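Local coordinates for protein aspartate aminotransferase (Rhodobacter sphaeroides, PDB 3NRA) that probably catalyses the reversible transfer of an amino group from L-aspartate to 2-oxoglutarate, using pyridoxal 5'-phosphate bound to a lysine as cofactor, at residues P98-A101 against R102-L105; T122-R125 against G126-V129; E306-I309 against A310-A314; E371-P374 against H375-D378. All coordinates share one frame; numbering follows the deposited sequence. Where two conformers were deposited one is given.

Contact 1 (P98-A101 against R102-L105); sequences PVDA and RDGL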
loop_
_atom_site.group_PDB
_atom_site.type_symbol
_atom_site.label_atom_id
_atom_site.label_comp_id
_atom_site.label_asym_id
_atom_site.label_seq_id
_atom_site.Cartn_x
_atom_site.Cartn_y
_atom_site.Cartn_z
ATOM N N PRO B 98 17.597 -8.548 -19.652
ATOM C CA PRO B 98 18.040 -8.834 -18.290
ATOM C C PRO B 98 17.214 -8.153 -17.189
ATOM O O PRO B 98 16.687 -7.057 -17.393
ATOM C CB PRO B 98 19.491 -8.285 -18.276
ATOM C CG PRO B 98 19.938 -8.448 -19.609
ATOM C CD PRO B 98 18.737 -8.143 -20.489
ATOM N N VAL B 99 17.099 -8.837 -16.056
ATOM C CA VAL B 99 16.473 -8.310 -14.869
ATOM C C VAL B 99 17.438 -8.540 -13.700
ATOM O O VAL B 99 17.988 -9.646 -13.534
ATOM C CB VAL B 99 15.095 -9.015 -14.588
ATOM C CG1 VAL B 99 14.535 -8.571 -13.282
ATOM C CG2 VAL B 99 14.095 -8.702 -15.716
ATOM N N ASP B 100 17.644 -7.500 -12.916
ATOM C CA ASP B 100 18.548 -7.529 -11.790
ATOM C C ASP B 100 17.750 -7.742 -10.482
ATOM O O ASP B 100 17.131 -6.811 -9.979
ATOM C CB ASP B 100 19.310 -6.204 -11.764
ATOM C CG ASP B 100 20.265 -6.079 -10.584
ATOM O OD1 ASP B 100 20.313 -6.974 -9.717
ATOM O OD2 ASP B 100 20.960 -5.046 -10.531
ATOM N N ALA B 101 17.791 -8.962 -9.936
ATOM C CA ALA B 101 17.072 -9.292 -8.674
ATOM C C ALA B 101 17.428 -8.387 -7.480
ATOM O O ALA B 101 16.554 -8.056 -6.659
ATOM C CB ALA B 101 17.330 -10.753 -8.275
ATOM N N ARG B 102 18.702 -8.012 -7.392
ATOM C CA ARG B 102 19.204 -7.375 -6.194
ATOM C C ARG B 102 18.858 -5.887 -6.160
ATOM O O ARG B 102 18.280 -5.426 -5.200
ATOM C CB ARG B 102 20.724 -7.626 -6.048
ATOM C CG ARG B 102 21.116 -9.145 -5.965
ATOM C CD ARG B 102 20.115 -9.949 -5.098
ATOM N NE ARG B 102 20.477 -11.344 -4.855
ATOM C CZ ARG B 102 21.383 -11.769 -3.963
ATOM N NH1 ARG B 102 22.152 -10.904 -3.289
ATOM N NH2 ARG B 102 21.551 -13.088 -3.778
ATOM N N ASP B 103 19.185 -5.159 -7.228
ATOM C CA ASP B 103 18.992 -3.705 -7.261
ATOM C C ASP B 103 17.987 -3.200 -8.306
ATOM O O ASP B 103 17.709 -1.998 -8.356
ATOM C CB ASP B 103 20.339 -3.014 -7.482
ATOM C CG ASP B 103 21.391 -3.439 -6.461
ATOM O OD1 ASP B 103 21.034 -3.608 -5.281
ATOM O OD2 ASP B 103 22.568 -3.589 -6.841
ATOM N N GLY B 104 17.450 -4.091 -9.139
ATOM C CA GLY B 104 16.556 -3.667 -10.214
ATOM C C GLY B 104 15.171 -4.285 -10.193
ATOM O O GLY B 104 14.533 -4.379 -11.239
ATOM N N LEU B 105 14.716 -4.741 -9.016
ATOM C CA LEU B 105 13.450 -5.497 -8.898
ATOM C C LEU B 105 12.836 -5.262 -7.526
ATOM O O LEU B 105 13.462 -5.512 -6.535
ATOM C CB LEU B 105 13.663 -6.985 -9.118
ATOM C CG LEU B 105 12.423 -7.887 -8.986
ATOM C CD1 LEU B 105 11.252 -7.460 -9.957
ATOM C CD2 LEU B 105 12.809 -9.324 -9.221
HETATM O O HOH W 1 16.041 -5.177 -13.470
HETATM O O HOH W 2 23.240 -4.589 -9.433
#
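Asp-100 reaches forward over the turn that follows it, its carboxylate accepting hydrogen bonds from the N-H groups of Arg-102 and, weakly, Asp-103. The stronger bond runs from Arg-102 N to Asp-100 OD1 at 3.0 Å; it is bent, with an N-H...O angle of 137°, and the donor comes from above the carboxylate plane. The weak bond reaches the same OD1 from Asp-103 N, longer at 3.3 Å but nearly straight. CG anti to the backbone N (chi1 178°) places the carboxylate beside the carbonyl carbon, within bonding distance of these N-H groups. The carbonyl of Asp-100 closes a wider ring by accepting Gly-104 N at 2.9 Å. A side-chain bond to the second and third residues on, joined to a main-chain bond to the fourth, defines an Asx motif. It turns the chain from helix 81-95 into strand 105-108, outermost within this chain in the large domain's sheet. The inner side is close-fitting: Asp-100 CB lies 3.8 Å from Gly-104 N, and a CB on Gly-104 would crowd it, which favours glycine. Leu-105 CB rests 3.6 Å from Asp-100 O, while Val-99 CG1 only grazes Leu-105 CD2. Apart from the carboxylates, a water stitches Asp-100 N to Gly-104 O. The outer side is looser. Asp-100 OD2 and Asp-103 OD2 stand 4.3 Å apart, their repulsion probably eased by a water donating to both and perhaps by long, weak ion pairs to Arg-269 and Arg-78 respectively. In the conformer given, Arg-102 NE forms a salt bridge with Asp-85 of helix 81-95.

Contact 2 (T122-R125 against G126-V129); sequences TVAR and GDKV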
loop_
_atom_site.group_PDB
_atom_site.type_symbol
_atom_site.label_atom_id
_atom_site.label_comp_id
_atom_site.label_asym_id
_atom_site.label_seq_id
_atom_site.Cartn_x
_atom_site.Cartn_y
_atom_site.Cartn_z
ATOM N N THR B 122 9.462 9.612 -9.970
ATOM C CA THR B 122 9.821 10.204 -11.242
ATOM C C THR B 122 9.188 11.584 -11.533
ATOM O O THR B 122 9.698 12.309 -12.368
ATOM C CB THR B 122 9.517 9.240 -12.414
ATOM O OG1 THR B 122 8.111 8.940 -12.447
ATOM C CG2 THR B 122 10.311 7.949 -12.274
ATOM N N VAL B 123 8.110 11.954 -10.828
ATOM C CA VAL B 123 7.423 13.212 -11.096
ATOM C C VAL B 123 7.527 14.181 -9.892
ATOM O O VAL B 123 7.107 13.872 -8.787
ATOM C CB VAL B 123 5.954 12.992 -11.465
ATOM C CG1 VAL B 123 5.282 14.337 -11.772
ATOM C CG2 VAL B 123 5.822 12.001 -12.669
ATOM N N ALA B 124 8.150 15.317 -10.119
ATOM C CA ALA B 124 8.190 16.386 -9.137
ATOM C C ALA B 124 7.208 17.465 -9.531
ATOM O O ALA B 124 6.741 17.516 -10.668
ATOM C CB ALA B 124 9.605 16.974 -9.048
ATOM N N ARG B 125 6.969 18.369 -8.602
ATOM C CA ARG B 125 6.064 19.481 -8.807
ATOM C C ARG B 125 6.424 20.312 -10.070
ATOM O O ARG B 125 7.551 20.798 -10.206
ATOM C CB ARG B 125 6.092 20.354 -7.561
ATOM C CG ARG B 125 5.325 21.656 -7.677
ATOM C CD ARG B 125 4.912 22.174 -6.310
ATOM N NE ARG B 125 4.987 23.632 -6.237
ATOM C CZ ARG B 125 6.100 24.334 -5.972
ATOM N NH1 ARG B 125 7.292 23.729 -5.776
ATOM N NH2 ARG B 125 6.027 25.663 -5.910
ATOM N N GLY B 126 5.456 20.442 -10.986
ATOM C CA GLY B 126 5.627 21.225 -12.214
ATOM C C GLY B 126 6.214 20.462 -13.404
ATOM O O GLY B 126 6.280 20.996 -14.504
ATOM N N ASP B 127 6.642 19.224 -13.198
ATOM C CA ASP B 127 7.179 18.413 -14.313
ATOM C C ASP B 127 6.087 18.059 -15.292
ATOM O O ASP B 127 5.012 17.674 -14.888
ATOM C CB ASP B 127 7.791 17.124 -13.804
ATOM C CG ASP B 127 9.094 17.337 -13.095
ATOM O OD1 ASP B 127 9.571 18.489 -13.053
ATOM O OD2 ASP B 127 9.650 16.334 -12.570
ATOM N N LYS B 128 6.380 18.188 -16.583
ATOM C CA LYS B 128 5.493 17.696 -17.621
ATOM C C LYS B 128 5.570 16.156 -17.779
ATOM O O LYS B 128 6.648 15.579 -17.807
ATOM C CB LYS B 128 5.781 18.393 -18.930
ATOM C CG LYS B 128 5.255 19.813 -18.934
ATOM C CD LYS B 128 5.840 20.641 -20.036
ATOM C CE LYS B 128 5.296 22.056 -19.980
ATOM N NZ LYS B 128 6.216 23.011 -20.569
ATOM N N VAL B 129 4.418 15.517 -17.830
ATOM C CA VAL B 129 4.325 14.077 -17.974
ATOM C C VAL B 129 3.404 13.752 -19.122
ATOM O O VAL B 129 2.280 14.231 -19.138
ATOM C CB VAL B 129 3.762 13.421 -16.685
ATOM C CG1 VAL B 129 3.798 11.896 -16.813
ATOM C CG2 VAL B 129 4.541 13.905 -15.446
HETATM O O HOH W 3 9.511 14.249 -14.316
#
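Ala-124 and Asp-127 close a type II beta turn that leads from the loop after helix 110-120 into strand 128-133 of the large domain's sheet. Hydrogen bonds tie these two residues twice. Asp-127 N donates to Ala-124 O at 3.1 Å, the bond expected of the turn, and in the reverse sense Ala-124 N donates to Asp-127 OD2 at 3.0 Å. The latter is fairly straight at the hydrogen (162°), yet its donor stands well above the carboxylate plane. Because CG of Asp-127 lies anti to the carbonyl carbon (chi1 -72°), the carboxylate is carried back over Ala-124. Gly-126, with a positive phi of 88°, holds the third corner, where a CB would jam against the carbonyl oxygen of Arg-125. Water adds a further link, donating to Asp-127 OD2 and to Thr-122 O. Were Asp-127 replaced by an alanine, the N-H of Ala-124 would probably lose its acceptor and the water one of its two, leaving the turn held by its main-chain bond. Outward, Arg-125 packs on Arg-125 of the second subunit, so the turn sits at the dimer contact. The apolar part lies on the inner side, where Val-123 and Val-129 meet tip to tip: Val-129 CG2 fits against both methyls of Val-123, 3.6 Å from CG2 and 3.8 Å from CG1.

Contact 3 (E306-I309 against A310-A314); sequences EDRI and ARHQA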
loop_
_atom_site.group_PDB
_atom_site.type_symbol
_atom_site.label_atom_id
_atom_site.label_comp_id
_atom_site.label_asym_id
_atom_site.label_seq_id
_atom_site.Cartn_x
_atom_site.Cartn_y
_atom_site.Cartn_z
ATOM N N GLU B 306 -2.302 -21.495 -21.317
ATOM C CA GLU B 306 -2.731 -21.629 -22.690
ATOM C C GLU B 306 -4.229 -21.880 -22.765
ATOM O O GLU B 306 -4.906 -21.305 -23.611
ATOM C CB GLU B 306 -1.961 -22.765 -23.380
ATOM C CG GLU B 306 -1.934 -22.679 -24.882
ATOM C CD GLU B 306 -1.550 -24.026 -25.536
ATOM O OE1 GLU B 306 -0.865 -24.850 -24.870
ATOM O OE2 GLU B 306 -1.958 -24.265 -26.690
ATOM N N ASP B 307 -4.738 -22.759 -21.905
ATOM C CA ASP B 307 -6.189 -22.945 -21.770
ATOM C C ASP B 307 -6.886 -21.670 -21.297
ATOM O O ASP B 307 -7.956 -21.325 -21.800
ATOM C CB ASP B 307 -6.515 -24.069 -20.799
ATOM C CG ASP B 307 -6.129 -25.423 -21.325
ATOM O OD1 ASP B 307 -6.275 -25.673 -22.558
ATOM O OD2 ASP B 307 -5.679 -26.254 -20.503
ATOM N N ARG B 308 -6.296 -20.978 -20.327
ATOM C CA ARG B 308 -6.910 -19.750 -19.824
ATOM C C ARG B 308 -7.071 -18.725 -20.936
ATOM O O ARG B 308 -8.105 -18.099 -21.045
ATOM C CB ARG B 308 -6.108 -19.156 -18.671
ATOM C CG ARG B 308 -6.538 -17.709 -18.291
ATOM C CD ARG B 308 -6.313 -17.408 -16.828
ATOM N NE ARG B 308 -7.092 -18.293 -15.973
ATOM C CZ ARG B 308 -7.224 -18.135 -14.660
ATOM N NH1 ARG B 308 -6.650 -17.094 -14.030
ATOM N NH2 ARG B 308 -7.965 -18.989 -13.970
ATOM N N ILE B 309 -6.023 -18.540 -21.730
ATOM C CA ILE B 309 -6.052 -17.606 -22.873
ATOM C C ILE B 309 -7.112 -18.047 -23.870
ATOM O O ILE B 309 -7.860 -17.222 -24.366
ATOM C CB ILE B 309 -4.657 -17.548 -23.599
ATOM C CG1 ILE B 309 -3.619 -16.839 -22.731
ATOM C CG2 ILE B 309 -4.768 -16.891 -24.957
ATOM C CD1 ILE B 309 -2.153 -17.154 -23.143
ATOM N N ALA B 310 -7.205 -19.361 -24.125
ATOM C CA ALA B 310 -8.221 -19.880 -25.020
ATOM C C ALA B 310 -9.669 -19.621 -24.497
ATOM O O ALA B 310 -10.576 -19.281 -25.285
ATOM C CB ALA B 310 -7.985 -21.432 -25.304
ATOM N N ARG B 311 -9.900 -19.815 -23.196
ATOM C CA ARG B 311 -11.247 -19.601 -22.646
ATOM C C ARG B 311 -11.644 -18.122 -22.748
ATOM O O ARG B 311 -12.787 -17.802 -23.113
ATOM C CB ARG B 311 -11.335 -20.065 -21.208
ATOM C CG ARG B 311 -11.285 -21.585 -21.023
ATOM C CD ARG B 311 -11.609 -21.977 -19.577
ATOM N NE ARG B 311 -11.119 -23.310 -19.250
ATOM C CZ ARG B 311 -9.851 -23.620 -18.912
ATOM N NH1 ARG B 311 -8.891 -22.674 -18.826
ATOM N NH2 ARG B 311 -9.531 -24.890 -18.636
ATOM N N HIS B 312 -10.683 -17.221 -22.478
ATOM C CA HIS B 312 -10.932 -15.795 -22.603
ATOM C C HIS B 312 -11.140 -15.342 -24.043
ATOM O O HIS B 312 -11.889 -14.423 -24.294
ATOM C CB HIS B 312 -9.795 -14.994 -21.983
ATOM C CG HIS B 312 -9.856 -14.928 -20.502
ATOM N ND1 HIS B 312 -9.415 -15.943 -19.700
ATOM C CD2 HIS B 312 -10.283 -13.949 -19.671
ATOM C CE1 HIS B 312 -9.571 -15.599 -18.434
ATOM N NE2 HIS B 312 -10.095 -14.396 -18.391
ATOM N N GLN B 313 -10.465 -16.005 -24.978
ATOM C CA GLN B 313 -10.555 -15.658 -26.393
ATOM C C GLN B 313 -11.924 -16.054 -26.943
ATOM O O GLN B 313 -12.479 -15.360 -27.775
ATOM C CB GLN B 313 -9.441 -16.363 -27.190
ATOM C CG GLN B 313 -9.116 -15.716 -28.540
ATOM C CD GLN B 313 -7.799 -16.205 -29.155
ATOM O OE1 GLN B 313 -6.771 -16.356 -28.465
ATOM N NE2 GLN B 313 -7.814 -16.417 -30.456
ATOM N N ALA B 314 -12.479 -17.149 -26.441
ATOM C CA ALA B 314 -13.842 -17.554 -26.817
ATOM C C ALA B 314 -14.869 -16.532 -26.328
ATOM O O ALA B 314 -15.790 -16.163 -27.069
ATOM C CB ALA B 314 -14.162 -18.958 -26.286
#
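From Glu-306 to Gln-313 the backbone runs as regular alpha-helix, part of helix 304-324, with Ala-310 N, Arg-311 N, His-312 N and Gln-313 N each bonded to the carbonyl oxygen four residues earlier. One of those carbonyls carries an extra load. Arg-308 O accepts both His-312 N at 3.1 Å and His-312 ND1 at 2.9 Å, the two donors arriving from opposite faces of the carbonyl plane. The oxygen lies at the edge of the imidazole, only 7° out of the ring plane, so the ring is aimed squarely at it although ND1 itself stands above the carbonyl plane. With CG of His-312 anti to the carbonyl carbon (chi1 -78°), the ring leans back along the helix, and Arg-308 CG lies 3.7 Å from ND1. Both side chains point the same way, into the protein, where His-312 NE2 bonds Ser-385 OG and the Arg-308 guanidinium grips Glu-53 O and Thr-254 O, the latter just after the cofactor-bearing Lys-253. A phenylalanine in place of His-312 would probably leave Ser-385 OG without this partner and Arg-308 O without its second donor, so that no bond fixes the ring's rotation. The Ile-309 and Gln-313 side chains cross at an angle, Ile-309 CG2 lying 4.1 Å from Gln-313 OE1, which accepts Ala-227 N. Arg-311, extended from CG to NE, runs back along the exposed side beside Asp-307. Asp-307 OD2 stays 4.5 Å from Arg-311 NH2, consistent with mild attraction, with no N-H aimed at the oxygen. Arg-311 NH1 instead rests 3.4 Å from Asp-307 CB.

Contact 4 (E371-P374 against H375-D378); sequences EFSP and HTAD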
loop_
_atom_site.group_PDB
_atom_site.type_symbol
_atom_site.label_atom_id
_atom_site.label_comp_id
_atom_site.label_asym_id
_atom_site.label_seq_id
_atom_site.Cartn_x
_atom_site.Cartn_y
_atom_site.Cartn_z
ATOM N N GLU B 371 -13.811 7.715 -17.144
ATOM C CA GLU B 371 -12.696 7.322 -16.240
ATOM C C GLU B 371 -11.330 7.320 -16.936
ATOM O O GLU B 371 -10.290 7.474 -16.275
ATOM C CB GLU B 371 -12.943 5.940 -15.608
ATOM C CG GLU B 371 -13.987 5.917 -14.460
ATOM C CD GLU B 371 -13.654 6.901 -13.327
ATOM O OE1 GLU B 371 -12.634 6.707 -12.629
ATOM O OE2 GLU B 371 -14.412 7.877 -13.154
ATOM N N PHE B 372 -11.329 7.151 -18.261
ATOM C CA PHE B 372 -10.099 6.936 -19.035
ATOM C C PHE B 372 -9.687 8.115 -19.871
ATOM O O PHE B 372 -8.523 8.232 -20.229
ATOM C CB PHE B 372 -10.266 5.716 -19.912
ATOM C CG PHE B 372 -10.889 4.563 -19.190
ATOM C CD1 PHE B 372 -10.149 3.817 -18.293
ATOM C CD2 PHE B 372 -12.231 4.292 -19.324
ATOM C CE1 PHE B 372 -10.730 2.792 -17.567
ATOM C CE2 PHE B 372 -12.820 3.263 -18.587
ATOM C CZ PHE B 372 -12.075 2.517 -17.724
ATOM N N SER B 373 -10.635 8.982 -20.193
ATOM C CA SER B 373 -10.345 10.213 -20.903
ATOM C C SER B 373 -11.611 11.039 -20.910
ATOM O O SER B 373 -12.696 10.477 -21.027
ATOM C CB SER B 373 -9.942 9.889 -22.347
ATOM O OG SER B 373 -9.997 11.012 -23.177
ATOM N N PRO B 374 -11.489 12.373 -20.882
ATOM C CA PRO B 374 -12.678 13.218 -21.020
ATOM C C PRO B 374 -13.338 13.125 -22.400
ATOM O O PRO B 374 -14.466 13.519 -22.551
ATOM C CB PRO B 374 -12.122 14.623 -20.801
ATOM C CG PRO B 374 -10.698 14.525 -21.188
ATOM C CD PRO B 374 -10.256 13.176 -20.828
ATOM N N HIS B 375 -12.623 12.570 -23.371
ATOM C CA HIS B 375 -13.057 12.519 -24.745
ATOM C C HIS B 375 -13.553 11.135 -25.174
ATOM O O HIS B 375 -13.783 10.922 -26.337
ATOM C CB HIS B 375 -11.892 12.918 -25.637
ATOM C CG HIS B 375 -11.241 14.180 -25.223
ATOM N ND1 HIS B 375 -11.937 15.354 -25.078
ATOM C CD2 HIS B 375 -9.959 14.454 -24.876
ATOM C CE1 HIS B 375 -11.110 16.310 -24.699
ATOM N NE2 HIS B 375 -9.905 15.790 -24.561
ATOM N N THR B 376 -13.688 10.203 -24.231
ATOM C CA THR B 376 -14.253 8.887 -24.507
ATOM C C THR B 376 -15.516 8.699 -23.663
ATOM O O THR B 376 -15.753 7.608 -23.092
ATOM C CB THR B 376 -13.235 7.734 -24.210
ATOM O OG1 THR B 376 -12.756 7.834 -22.865
ATOM C CG2 THR B 376 -12.051 7.764 -25.195
ATOM N N ALA B 377 -16.342 9.747 -23.610
ATOM C CA ALA B 377 -17.518 9.764 -22.746
ATOM C C ALA B 377 -18.617 8.809 -23.229
ATOM O O ALA B 377 -19.344 8.250 -22.423
ATOM C CB ALA B 377 -18.082 11.206 -22.627
ATOM N N ASP B 378 -18.703 8.599 -24.540
ATOM C CA ASP B 378 -19.757 7.721 -25.099
ATOM C C ASP B 378 -19.324 6.264 -25.244
ATOM O O ASP B 378 -20.061 5.461 -25.784
ATOM C CB ASP B 378 -20.363 8.288 -26.429
ATOM C CG ASP B 378 -19.334 8.467 -27.543
ATOM O OD1 ASP B 378 -18.114 8.212 -27.335
ATOM O OD2 ASP B 378 -19.758 8.907 -28.638
HETATM O O HOH W 4 -16.455 12.439 -25.029
#
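Ser-373 binds the two residues that follow its proline, and its hydrogen bonds close the turn. Ser-373 OG accepts His-375 N at 3.1 Å with a nearly straight N-H...O angle of 163°. This makes an ST turn, made possible by OG lying anti to the backbone N (chi1 164°), swung beside the carbonyl carbon and forward along the chain. The main chain adds a weaker bond, Thr-376 N to Ser-373 O at 3.4 Å, which closes a type I beta turn over Pro-374 and His-375. Water supplies a third link, accepting from Ala-377 N and donating weakly to Pro-374 O. A CH-pi contact covers the outer side: Pro-374 CG sits over one face of the His-375 imidazole, 3.8 Å from the ring centroid and 14° off the normal, while Ser-373 OG approaches the same ring obliquely. Van der Waals contact fills the inner side, where Thr-376 OG1 lies 3.5 Å from Ser-373 CB. That hydroxyl is hydrogen-bonded to Gly-369 O, which ties the bend back to the residue just after strand 364-368. The loop joins strands 364-368 and 380-383, antiparallel neighbours in the four-stranded sheet, and Ser-373, Pro-374 and His-375 all touch Gln-133 at the end of strand 128-133 in the larger sheet. Phe-372 beside them is buried against Pro-134 and Pro-191. With one sound hydrogen bond and one weak one closing the turn, the serine hydroxyl appears to carry more of the hold here than the main chain does.

How the contacts relate
Contacts 1 and 2 both lead into strands of the seven-stranded sheet, 105-108 and 128-133, with helix 110-120 between them; their centres lie 25 Å apart. Strand 128-133 also connects contact 2 to contact 4: it starts within contact 2 and ends at Gln-133, which side chains of contact 4 touch, the nearest atoms of the two contacts being about 12 Å apart. Contact 3 lies on the other side of the chain's centre from contact 2, about 40 Å between centres. It is tied to the active-site lysine, since Arg-308 bonds Thr-254 O, next to Lys-253, which bears pyridoxal phosphate. None of the four contacts touches another.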